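Local coordinates for SusD homolog (Bacteroides thetaiotaomicron VPI-5482, PDB 3IV0), which probably binds glycans at the outer membrane as a SusD-family lipoprotein, although its particular ligand is not known, at residues Ser121-Glu126 with Glu184-Tyr190; Lys343-Ile347 with Thr356-Gly360; Tyr374-Leu378 with Lys387-Leu392; Asp413-Trp417 with Lys438-Tyr444. One frame throughout, in Å; residues are numbered along the deposited sequence.

Overall arrangement
Following the chain from the N terminus, contact 1 comes first: it closes a long excursion by bringing the loop 184-190 back onto helix 117-142, in the N-terminal half of the protein. Contact 2 opens only after that, pinching together the two ends of the short hairpin built from strands 348-350 and 354-356. Contact 3 pairs the successive helices 367-381 and 385-398, and contact 4 lays the loop 438-444 on the next helix, 408-422. All four run in series, none nested or crossed. Contacts 3 and 4 touch, Ile415 and Ala414 packing on Ala375 and Leu392, with centres about 17 Å apart; contacts 1 and 4 lie on opposite sides of the chain's centre.

Contact 1 of 4, residues Ser121-Glu126 with Glu184-Tyr190; sequences SRFKAE and EVLPWSY
Two hydrogen bonds from one guanidinium hold this contact: Arg122 NE gives to Val185 O at 2.8 Å, and Arg122 NH2 gives to Glu184 O at 3.0 Å. The donor sits on helical residues 121-126, and its extended t, t start with chi3 in m carries the group out to successive carbonyls of the irregular 184-190 segment. Both oxygens lie near the guanidinium plane, while Pro187 CD and Tyr190 CE1 cover one face. A water bridges Glu126 OE2 (2.7 Å) and Tyr190 OH (2.9 Å), donating to both; Tyr190 OH also bonds Ala200 O, and Glu126 OE1 meets Arg199 and Tyr30. Asp180 accepts from the backbone N of Glu184, Val185 and Leu186. The backbones come closest at Arg122 and Val185, CA to CA 5.0 Å. Ala125 CB packs on Leu186 CD1 (3.8 Å) and Val185 CG1 (4.2 Å), and Glu126 CG reaches Leu186 CD2 at 4.1 Å. The arrangement is a loop fastened to a helix by arginine-to-carbonyl bonding, within the helix-rich N-terminal part of the SusD fold.

Contact 2 of 4, residues Lys343-Ile347 with Thr356-Gly360; sequences KFWNI and TSNSG
Asn346 and Asn358 form a single beta bridge, CA to CA 4.7 Å, between segments otherwise without regular structure. Asn346 N donates to Ser357 O at 2.9 Å and Ser359 N to Asn346 O at 2.9 Å. Side chains shape the returning segment. Thr356, chi1 t, accepts from Asn358 N at OG1 (3.1 Å), an ST turn; Asn358, chi1 t, accepts from Gly360 N at OD1 (2.8 Å), an Asx turn. Asn346, chi1 -89°, directs ND2 to Ser254 O and to a water (2.7 Å) that donates to Asn358 OD1 (2.7 Å) and Phe344 O (2.6 Å). Phe344, chi1 m, sets CB 3.5 Å from Asn358 ND2, and its ring meets Phe257 edge-to-face. Trp345, chi1 m, places CD1 3.9 Å from Ser357 CB and bonds Ser289 OG through NE1; Ser359, chi1 p, shares a water between OG (2.8 Å) and Ile347 O (2.9 Å). The bridge lies at the base of hairpin 348-350/354-356, against helices 253-258 and 284-287, where Asp286 takes the hydroxyls of Thr356 and Ser357.

Contact 3 of 4, residues Tyr374-Leu378 with Lys387-Leu392; sequences YAEAL and KACELL
Both segments are regular alpha helix, and they run nearly antiparallel: the short axes make 160° (signed crossing -160°) and approach to 8.4 Å. Such a close approach is possible because alanines face each other at the crossing, Ala375 and Ala388 standing 4.4 Å apart CA to CA, with Ala375 CB 3.6 Å from Ala388 O. Around that point the larger side chains interlock. Leu391, chi1 m and chi2 t, lays CD1 over the face of the Tyr374 ring, 3.6 Å from its centroid and 14° off the normal, a CH-pi contact; Tyr374 has chi1 t, which swings the ring to that side. The same Leu391 CD1 meets Leu378 CD1 at 3.6 Å, and Leu391 CB lies 4.0 Å from Ala375 CB. Leu378, also m, t, sets its CB 4.0 Å from Ala388 CB and its CD1 3.7 Å from Lys387 CG, the aliphatic part of a lysine whose NZ forms a salt bridge with Glu390 OE2 at 3.1 Å. This is a helical hairpin of the kind expected in the TPR-like SusD family. Helix 408-422 packs on one flank through Ile415 and Leu411, while helices 224-238 and 202-219 cover Leu378 and Tyr374.

Contact 4 of 4, residues Asp413-Trp417 with Lys438-Tyr444; sequences DAIFW and KVYNRNY
An aromatic cluster of Phe416, Trp417 and Tyr444 joins helix 408-422 to the loop that follows helix 429-436. The backbones stay well apart, Trp417 and Tyr444 being nearest at 8.4 Å CA to CA, so side chains make most of the contact. Tyr444, chi1 m, points the edge of its ring at the face of Phe416 in an offset edge-to-face pair, centroids 5.5 Å apart and planes at 84°; Phe416 CE2 and Tyr444 CD1 are 3.8 Å apart. Tyr444 OH donates to Asp413 OD1 at 2.7 Å. Trp417, chi1 m, brings CZ2 to 3.9 Å from Tyr444 CD1 and 3.6 Å from Asn443 O. The helix thus presents Asp413, Phe416 and Trp417, spaced i, i+3 and i+4, along one side, all meeting a loop in the C-terminal part of the SusD fold. Lys438, in a brief 3-10 turn, stretches over Phe416, chi1 to chi3 being m, t, t: its CD stands 3.6 Å above the centroid of the Phe416 ring as a CH-pi contact. Lys438 NZ binds a water at 2.8 Å that donates to Asp413 OD1 at 2.6 Å. Within the loop, Asn441 OD1 accepts from Asn443 N at 2.9 Å, an Asx turn, and Tyr444 N donates to Asn441 O at 3.0 Å. Leu433 of helix 429-436 packs against both Phe416 and Lys438.

Contact 1 of 4, residues Ser121-Glu126 with Glu184-Tyr190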
# COMPACT_ATOMS: atom_id res chain seq x y z
N SER A 121 -12.41 -21.56 10.10
CA SER A 121 -12.94 -20.21 10.17
C SER A 121 -11.84 -19.19 9.89
O SER A 121 -12.09 -18.19 9.19
CB SER A 121 -13.54 -19.90 11.52
OG SER A 121 -14.67 -20.75 11.75
N ARG A 122 -10.65 -19.41 10.41
CA ARG A 122 -9.54 -18.48 10.18
C ARG A 122 -9.17 -18.44 8.71
O ARG A 122 -8.97 -17.34 8.16
CB ARG A 122 -8.35 -18.91 11.01
CG ARG A 122 -7.13 -18.01 10.81
CD ARG A 122 -6.01 -18.31 11.76
NE ARG A 122 -6.48 -18.11 13.11
CZ ARG A 122 -5.86 -18.46 14.21
NH1 ARG A 122 -4.67 -19.05 14.14
NH2 ARG A 122 -6.43 -18.24 15.39
N PHE A 123 -9.08 -19.56 8.03
CA PHE A 123 -8.65 -19.58 6.64
C PHE A 123 -9.70 -18.90 5.78
O PHE A 123 -9.37 -18.22 4.80
CB PHE A 123 -8.35 -21.02 6.17
CG PHE A 123 -7.21 -21.71 6.91
CD1 PHE A 123 -6.35 -21.03 7.75
CD2 PHE A 123 -6.98 -23.06 6.69
CE1 PHE A 123 -5.32 -21.70 8.39
CE2 PHE A 123 -5.94 -23.74 7.34
CZ PHE A 123 -5.13 -23.08 8.17
N LYS A 124 -10.96 -19.07 6.12
CA LYS A 124 -12.02 -18.38 5.41
C LYS A 124 -11.82 -16.88 5.61
O LYS A 124 -11.94 -16.11 4.65
CB LYS A 124 -13.40 -18.79 5.91
CG LYS A 124 -13.84 -20.19 5.49
CD LYS A 124 -15.23 -20.49 6.10
CE LYS A 124 -15.75 -21.85 5.77
NZ LYS A 124 -16.95 -22.11 6.65
N ALA A 125 -11.62 -16.44 6.85
CA ALA A 125 -11.43 -15.00 7.14
C ALA A 125 -10.24 -14.44 6.38
O ALA A 125 -10.32 -13.33 5.81
CB ALA A 125 -11.25 -14.78 8.61
N GLU A 126 -9.13 -15.17 6.34
CA GLU A 126 -7.98 -14.74 5.60
C GLU A 126 -8.23 -14.65 4.11
O GLU A 126 -7.79 -13.69 3.44
CB GLU A 126 -6.80 -15.68 5.86
CG GLU A 126 -6.25 -15.64 7.24
CD GLU A 126 -5.02 -16.48 7.36
OE1 GLU A 126 -4.02 -16.16 6.71
OE2 GLU A 126 -5.03 -17.49 8.08
N GLU A 184 -10.41 -14.17 18.25
CA GLU A 184 -9.97 -15.56 18.26
C GLU A 184 -9.73 -16.14 16.87
O GLU A 184 -8.75 -16.84 16.63
CB GLU A 184 -10.98 -16.43 19.00
CG GLU A 184 -11.08 -16.06 20.46
CD GLU A 184 -12.03 -16.95 21.24
OE1 GLU A 184 -12.66 -17.84 20.63
OE2 GLU A 184 -12.13 -16.77 22.47
N VAL A 185 -10.68 -15.88 15.98
CA VAL A 185 -10.56 -16.34 14.61
C VAL A 185 -9.43 -15.59 13.88
O VAL A 185 -8.58 -16.22 13.25
CB VAL A 185 -11.89 -16.20 13.88
CG1 VAL A 185 -11.73 -16.54 12.41
CG2 VAL A 185 -12.93 -17.14 14.51
N LEU A 186 -9.41 -14.27 13.98
CA LEU A 186 -8.23 -13.47 13.58
C LEU A 186 -7.73 -12.76 14.81
O LEU A 186 -8.37 -11.86 15.32
CB LEU A 186 -8.60 -12.43 12.50
CG LEU A 186 -9.00 -13.02 11.15
CD1 LEU A 186 -9.46 -11.87 10.24
CD2 LEU A 186 -7.89 -13.84 10.50
N PRO A 187 -6.55 -13.15 15.30
CA PRO A 187 -6.10 -12.50 16.50
C PRO A 187 -5.59 -11.11 16.19
O PRO A 187 -5.44 -10.75 15.00
CB PRO A 187 -4.93 -13.38 16.95
CG PRO A 187 -4.35 -13.86 15.65
CD PRO A 187 -5.56 -14.10 14.78
N TRP A 188 -5.32 -10.33 17.22
CA TRP A 188 -4.67 -9.04 17.03
C TRP A 188 -3.27 -9.22 16.44
O TRP A 188 -2.84 -8.44 15.62
CB TRP A 188 -4.56 -8.25 18.32
CG TRP A 188 -5.87 -7.79 18.88
CD1 TRP A 188 -6.55 -8.35 19.91
CD2 TRP A 188 -6.67 -6.70 18.42
NE1 TRP A 188 -7.72 -7.67 20.15
CE2 TRP A 188 -7.81 -6.63 19.25
CE3 TRP A 188 -6.51 -5.73 17.43
CZ2 TRP A 188 -8.78 -5.65 19.11
CZ3 TRP A 188 -7.48 -4.75 17.29
CH2 TRP A 188 -8.59 -4.74 18.13
N SER A 189 -2.58 -10.26 16.87
CA SER A 189 -1.27 -10.52 16.34
C SER A 189 -0.81 -11.92 16.69
O SER A 189 -1.20 -12.51 17.68
CB SER A 189 -0.28 -9.51 16.88
OG SER A 189 -0.12 -9.68 18.29
N TYR A 190 0.09 -12.41 15.86
CA TYR A 190 0.58 -13.78 15.94
C TYR A 190 1.96 -13.78 16.58
O TYR A 190 2.76 -12.89 16.36
CB TYR A 190 0.71 -14.35 14.56
CG TYR A 190 -0.58 -14.44 13.77
CD1 TYR A 190 -1.48 -15.48 13.98
CD2 TYR A 190 -0.91 -13.47 12.80
CE1 TYR A 190 -2.66 -15.57 13.25
CE2 TYR A 190 -2.07 -13.55 12.07
CZ TYR A 190 -2.97 -14.58 12.30
OH TYR A 190 -4.13 -14.71 11.57
O HOH W 1 -3.30 -17.10 10.17

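Contact 2 of 4, residues Lys343-Ile347 with Thr356-Gly360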
# COMPACT_ATOMS: atom_id res chain seq x y z
N LYS A 343 16.17 4.93 4.72
CA LYS A 343 15.05 4.57 5.59
C LYS A 343 14.86 3.06 5.72
O LYS A 343 14.61 2.57 6.79
CB LYS A 343 13.75 5.17 5.02
CG LYS A 343 12.47 4.77 5.75
CD LYS A 343 11.28 5.52 5.23
CE LYS A 343 9.99 5.00 5.87
NZ LYS A 343 8.78 5.72 5.39
N PHE A 344 14.96 2.33 4.61
CA PHE A 344 14.60 0.91 4.61
C PHE A 344 15.78 -0.04 4.71
O PHE A 344 15.63 -1.23 4.50
CB PHE A 344 13.84 0.61 3.32
CG PHE A 344 12.55 1.39 3.18
CD1 PHE A 344 11.40 0.92 3.74
CD2 PHE A 344 12.52 2.59 2.50
CE1 PHE A 344 10.23 1.67 3.66
CE2 PHE A 344 11.37 3.33 2.38
CZ PHE A 344 10.21 2.88 2.97
N TRP A 345 16.99 0.48 4.91
CA TRP A 345 18.15 -0.41 4.80
C TRP A 345 18.12 -1.59 5.76
O TRP A 345 18.08 -1.45 6.97
CB TRP A 345 19.46 0.36 4.92
CG TRP A 345 19.75 1.21 3.74
CD1 TRP A 345 19.03 1.31 2.60
CD2 TRP A 345 20.90 2.04 3.57
NE1 TRP A 345 19.62 2.20 1.74
CE2 TRP A 345 20.79 2.65 2.31
CE3 TRP A 345 22.00 2.32 4.37
CZ2 TRP A 345 21.74 3.56 1.82
CZ3 TRP A 345 22.96 3.22 3.89
CH2 TRP A 345 22.83 3.81 2.63
N ASN A 346 18.13 -2.75 5.14
CA ASN A 346 18.31 -4.06 5.75
C ASN A 346 19.00 -4.86 4.65
O ASN A 346 18.39 -5.55 3.83
CB ASN A 346 16.98 -4.68 6.12
CG ASN A 346 16.55 -4.30 7.52
OD1 ASN A 346 17.30 -4.55 8.49
ND2 ASN A 346 15.40 -3.64 7.65
N ILE A 347 20.31 -4.72 4.61
CA ILE A 347 21.08 -5.12 3.46
C ILE A 347 21.41 -6.62 3.52
O ILE A 347 21.71 -7.13 4.60
CB ILE A 347 22.37 -4.29 3.41
CG1 ILE A 347 22.05 -2.79 3.21
CG2 ILE A 347 23.27 -4.79 2.30
CD1 ILE A 347 23.12 -1.85 3.81
N THR A 356 20.78 -6.74 -2.15
CA THR A 356 19.62 -5.87 -2.01
C THR A 356 19.81 -5.00 -0.79
O THR A 356 20.35 -5.42 0.24
CB THR A 356 18.29 -6.67 -1.88
OG1 THR A 356 17.18 -5.77 -1.72
CG2 THR A 356 18.31 -7.60 -0.72
N SER A 357 19.28 -3.80 -0.89
CA SER A 357 19.29 -2.90 0.25
C SER A 357 18.15 -3.13 1.21
O SER A 357 18.13 -2.54 2.28
CB SER A 357 19.28 -1.43 -0.20
OG SER A 357 18.00 -1.08 -0.76
N ASN A 358 17.19 -3.97 0.81
CA ASN A 358 16.04 -4.22 1.66
C ASN A 358 15.55 -5.67 1.54
O ASN A 358 14.73 -5.98 0.68
CB ASN A 358 14.92 -3.22 1.39
CG ASN A 358 13.77 -3.37 2.38
OD1 ASN A 358 13.86 -4.20 3.29
ND2 ASN A 358 12.74 -2.54 2.25
N SER A 359 16.06 -6.53 2.41
CA SER A 359 15.63 -7.92 2.53
C SER A 359 14.35 -8.08 3.32
O SER A 359 13.85 -9.20 3.51
CB SER A 359 16.74 -8.71 3.23
OG SER A 359 16.85 -8.27 4.57
N GLY A 360 13.76 -6.98 3.75
CA GLY A 360 12.58 -7.01 4.60
C GLY A 360 11.30 -7.22 3.85
O GLY A 360 11.24 -7.15 2.62
O HOH W 2 13.87 -2.80 5.61
O HOH W 3 19.27 -7.96 5.92

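Contact 3 of 4, residues Tyr374-Leu378 with Lys387-Leu392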
# COMPACT_ATOMS: atom_id res chain seq x y z
N TYR A 374 -7.02 7.66 11.24
CA TYR A 374 -7.96 7.95 12.32
C TYR A 374 -7.98 9.46 12.58
O TYR A 374 -9.03 10.09 12.58
CB TYR A 374 -7.53 7.12 13.53
CG TYR A 374 -8.37 7.16 14.76
CD1 TYR A 374 -9.59 7.78 14.81
CD2 TYR A 374 -7.93 6.49 15.88
CE1 TYR A 374 -10.35 7.75 15.99
CE2 TYR A 374 -8.68 6.46 17.03
CZ TYR A 374 -9.87 7.11 17.09
OH TYR A 374 -10.61 7.13 18.25
N ALA A 375 -6.80 10.05 12.72
CA ALA A 375 -6.73 11.50 12.89
C ALA A 375 -7.37 12.23 11.72
O ALA A 375 -8.08 13.23 11.91
CB ALA A 375 -5.30 11.94 13.06
N GLU A 376 -7.07 11.82 10.49
CA GLU A 376 -7.60 12.47 9.32
C GLU A 376 -9.12 12.48 9.34
O GLU A 376 -9.75 13.50 9.04
CB GLU A 376 -7.12 11.71 8.08
CG GLU A 376 -7.70 12.18 6.79
CD GLU A 376 -7.21 11.42 5.59
OE1 GLU A 376 -6.14 10.82 5.67
OE2 GLU A 376 -7.91 11.46 4.54
N ALA A 377 -9.75 11.36 9.66
CA ALA A 377 -11.20 11.24 9.68
C ALA A 377 -11.78 12.13 10.76
O ALA A 377 -12.78 12.81 10.54
CB ALA A 377 -11.66 9.76 9.85
N LEU A 378 -11.19 12.11 11.93
CA LEU A 378 -11.66 12.98 13.02
C LEU A 378 -11.57 14.43 12.60
O LEU A 378 -12.53 15.21 12.81
CB LEU A 378 -10.83 12.80 14.27
CG LEU A 378 -11.16 11.59 15.09
CD1 LEU A 378 -10.09 11.41 16.16
CD2 LEU A 378 -12.56 11.75 15.72
N LYS A 387 -8.60 15.31 19.95
CA LYS A 387 -8.22 13.91 19.81
C LYS A 387 -7.45 13.69 18.52
O LYS A 387 -6.49 12.93 18.48
CB LYS A 387 -9.44 12.98 19.85
CG LYS A 387 -9.10 11.51 19.72
CD LYS A 387 -8.48 10.97 20.97
CE LYS A 387 -8.63 9.46 21.11
NZ LYS A 387 -8.04 9.00 22.40
N ALA A 388 -7.86 14.37 17.47
CA ALA A 388 -7.09 14.30 16.23
C ALA A 388 -5.63 14.72 16.43
O ALA A 388 -4.72 14.06 15.95
CB ALA A 388 -7.75 15.12 15.14
N CYS A 389 -5.40 15.81 17.16
CA CYS A 389 -4.06 16.22 17.52
C CYS A 389 -3.33 15.22 18.36
O CYS A 389 -2.15 14.97 18.16
CB CYS A 389 -4.07 17.59 18.23
SG CYS A 389 -4.44 18.99 17.23
N GLU A 390 -4.01 14.63 19.33
CA GLU A 390 -3.39 13.61 20.17
C GLU A 390 -2.83 12.46 19.32
O GLU A 390 -1.72 11.99 19.55
CB GLU A 390 -4.38 13.11 21.20
CG GLU A 390 -3.88 12.11 22.19
CD GLU A 390 -5.03 11.46 22.94
OE1 GLU A 390 -5.80 12.21 23.59
OE2 GLU A 390 -5.19 10.23 22.84
N LEU A 391 -3.65 11.96 18.40
CA LEU A 391 -3.25 10.89 17.51
C LEU A 391 -2.05 11.31 16.65
O LEU A 391 -1.07 10.59 16.57
CB LEU A 391 -4.45 10.47 16.67
CG LEU A 391 -5.55 9.73 17.43
CD1 LEU A 391 -6.85 9.80 16.62
CD2 LEU A 391 -5.18 8.28 17.70
N LEU A 392 -2.17 12.45 16.00
CA LEU A 392 -1.10 13.01 15.20
C LEU A 392 0.18 13.10 16.00
O LEU A 392 1.26 12.76 15.54
CB LEU A 392 -1.53 14.38 14.66
CG LEU A 392 -0.48 15.22 13.97
CD1 LEU A 392 0.13 14.47 12.76
CD2 LEU A 392 -1.07 16.59 13.55

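Contact 4 of 4, residues Asp413-Trp417 with Lys438-Tyr444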
# COMPACT_ATOMS: atom_id res chain seq x y z
N ASP A 413 -4.33 19.79 6.96
CA ASP A 413 -3.09 19.87 6.21
C ASP A 413 -1.97 19.19 6.97
O ASP A 413 -1.16 18.46 6.39
CB ASP A 413 -2.67 21.33 5.92
CG ASP A 413 -3.45 21.99 4.81
OD1 ASP A 413 -4.30 21.34 4.18
OD2 ASP A 413 -3.19 23.20 4.59
N ALA A 414 -1.85 19.44 8.27
CA ALA A 414 -0.77 18.84 9.05
C ALA A 414 -0.80 17.32 8.96
O ALA A 414 0.24 16.68 8.91
CB ALA A 414 -0.84 19.29 10.55
N ILE A 415 -1.99 16.75 9.03
CA ILE A 415 -2.10 15.30 8.98
C ILE A 415 -1.73 14.77 7.59
O ILE A 415 -1.00 13.76 7.50
CB ILE A 415 -3.51 14.86 9.39
CG1 ILE A 415 -3.80 15.22 10.86
CG2 ILE A 415 -3.71 13.35 9.12
CD1 ILE A 415 -5.30 15.23 11.22
N PHE A 416 -2.17 15.45 6.52
CA PHE A 416 -1.77 15.06 5.16
C PHE A 416 -0.25 15.09 5.04
O PHE A 416 0.35 14.13 4.58
CB PHE A 416 -2.38 15.99 4.12
CG PHE A 416 -1.76 15.85 2.78
CD1 PHE A 416 -2.11 14.80 1.96
CD2 PHE A 416 -0.80 16.73 2.35
CE1 PHE A 416 -1.48 14.64 0.73
CE2 PHE A 416 -0.19 16.59 1.12
CZ PHE A 416 -0.54 15.53 0.31
N TRP A 417 0.41 16.15 5.49
CA TRP A 417 1.84 16.27 5.29
C TRP A 417 2.57 15.29 6.18
O TRP A 417 3.65 14.78 5.81
CB TRP A 417 2.32 17.71 5.54
CG TRP A 417 1.94 18.64 4.44
CD1 TRP A 417 1.05 19.65 4.50
CD2 TRP A 417 2.46 18.64 3.10
NE1 TRP A 417 0.97 20.28 3.29
CE2 TRP A 417 1.82 19.68 2.41
CE3 TRP A 417 3.39 17.85 2.43
CZ2 TRP A 417 2.09 19.97 1.08
CZ3 TRP A 417 3.65 18.15 1.11
CH2 TRP A 417 3.01 19.19 0.45
N LYS A 438 -6.06 15.72 -3.80
CA LYS A 438 -4.91 16.60 -3.79
C LYS A 438 -4.03 16.40 -5.02
O LYS A 438 -3.15 17.20 -5.27
CB LYS A 438 -4.11 16.48 -2.49
CG LYS A 438 -4.83 17.15 -1.33
CD LYS A 438 -4.17 16.89 -0.00
CE LYS A 438 -4.62 17.89 1.05
NZ LYS A 438 -5.97 17.68 1.59
N VAL A 439 -4.27 15.32 -5.78
CA VAL A 439 -3.50 15.02 -6.98
C VAL A 439 -3.64 16.08 -8.05
O VAL A 439 -2.78 16.16 -8.95
CB VAL A 439 -3.81 13.61 -7.52
CG1 VAL A 439 -5.16 13.53 -8.28
CG2 VAL A 439 -2.65 13.07 -8.42
N TYR A 440 -4.70 16.89 -7.97
CA TYR A 440 -4.88 17.96 -8.95
C TYR A 440 -4.70 19.33 -8.30
O TYR A 440 -5.12 20.34 -8.88
CB TYR A 440 -6.23 17.84 -9.67
CG TYR A 440 -7.42 17.71 -8.79
CD1 TYR A 440 -7.92 18.83 -8.11
CD2 TYR A 440 -8.07 16.50 -8.62
CE1 TYR A 440 -8.99 18.73 -7.31
CE2 TYR A 440 -9.17 16.38 -7.81
CZ TYR A 440 -9.64 17.53 -7.17
OH TYR A 440 -10.71 17.48 -6.33
N ASN A 441 -4.01 19.40 -7.16
CA ASN A 441 -3.81 20.64 -6.43
C ASN A 441 -2.32 20.89 -6.25
O ASN A 441 -1.64 20.17 -5.53
CB ASN A 441 -4.53 20.54 -5.08
CG ASN A 441 -4.61 21.86 -4.35
OD1 ASN A 441 -3.72 22.70 -4.48
ND2 ASN A 441 -5.65 22.01 -3.54
N ARG A 442 -1.80 21.92 -6.92
CA ARG A 442 -0.38 22.23 -6.85
C ARG A 442 0.11 22.63 -5.45
O ARG A 442 1.30 22.58 -5.18
CB ARG A 442 -0.02 23.32 -7.87
CG ARG A 442 1.46 23.43 -8.15
CD ARG A 442 1.72 24.47 -9.23
NE ARG A 442 1.03 24.13 -10.47
CZ ARG A 442 1.47 23.26 -11.38
NH1 ARG A 442 2.63 22.64 -11.21
NH2 ARG A 442 0.77 23.03 -12.47
N ASN A 443 -0.81 22.98 -4.56
CA ASN A 443 -0.45 23.28 -3.17
C ASN A 443 0.02 22.04 -2.40
O ASN A 443 0.71 22.16 -1.37
CB ASN A 443 -1.62 23.92 -2.44
CG ASN A 443 -1.98 25.29 -3.01
OD1 ASN A 443 -3.12 25.54 -3.41
ND2 ASN A 443 -1.00 26.15 -3.08
N TYR A 444 -0.33 20.85 -2.91
CA TYR A 444 -0.04 19.58 -2.23
C TYR A 444 0.73 18.57 -3.08
O TYR A 444 1.22 17.59 -2.55
CB TYR A 444 -1.35 18.94 -1.79
CG TYR A 444 -2.14 19.82 -0.87
CD1 TYR A 444 -1.80 19.96 0.46
CD2 TYR A 444 -3.23 20.53 -1.34
CE1 TYR A 444 -2.52 20.78 1.30
CE2 TYR A 444 -3.96 21.37 -0.51
CZ TYR A 444 -3.60 21.48 0.80
OH TYR A 444 -4.32 22.32 1.64
O HOH W 4 -5.96 19.36 3.79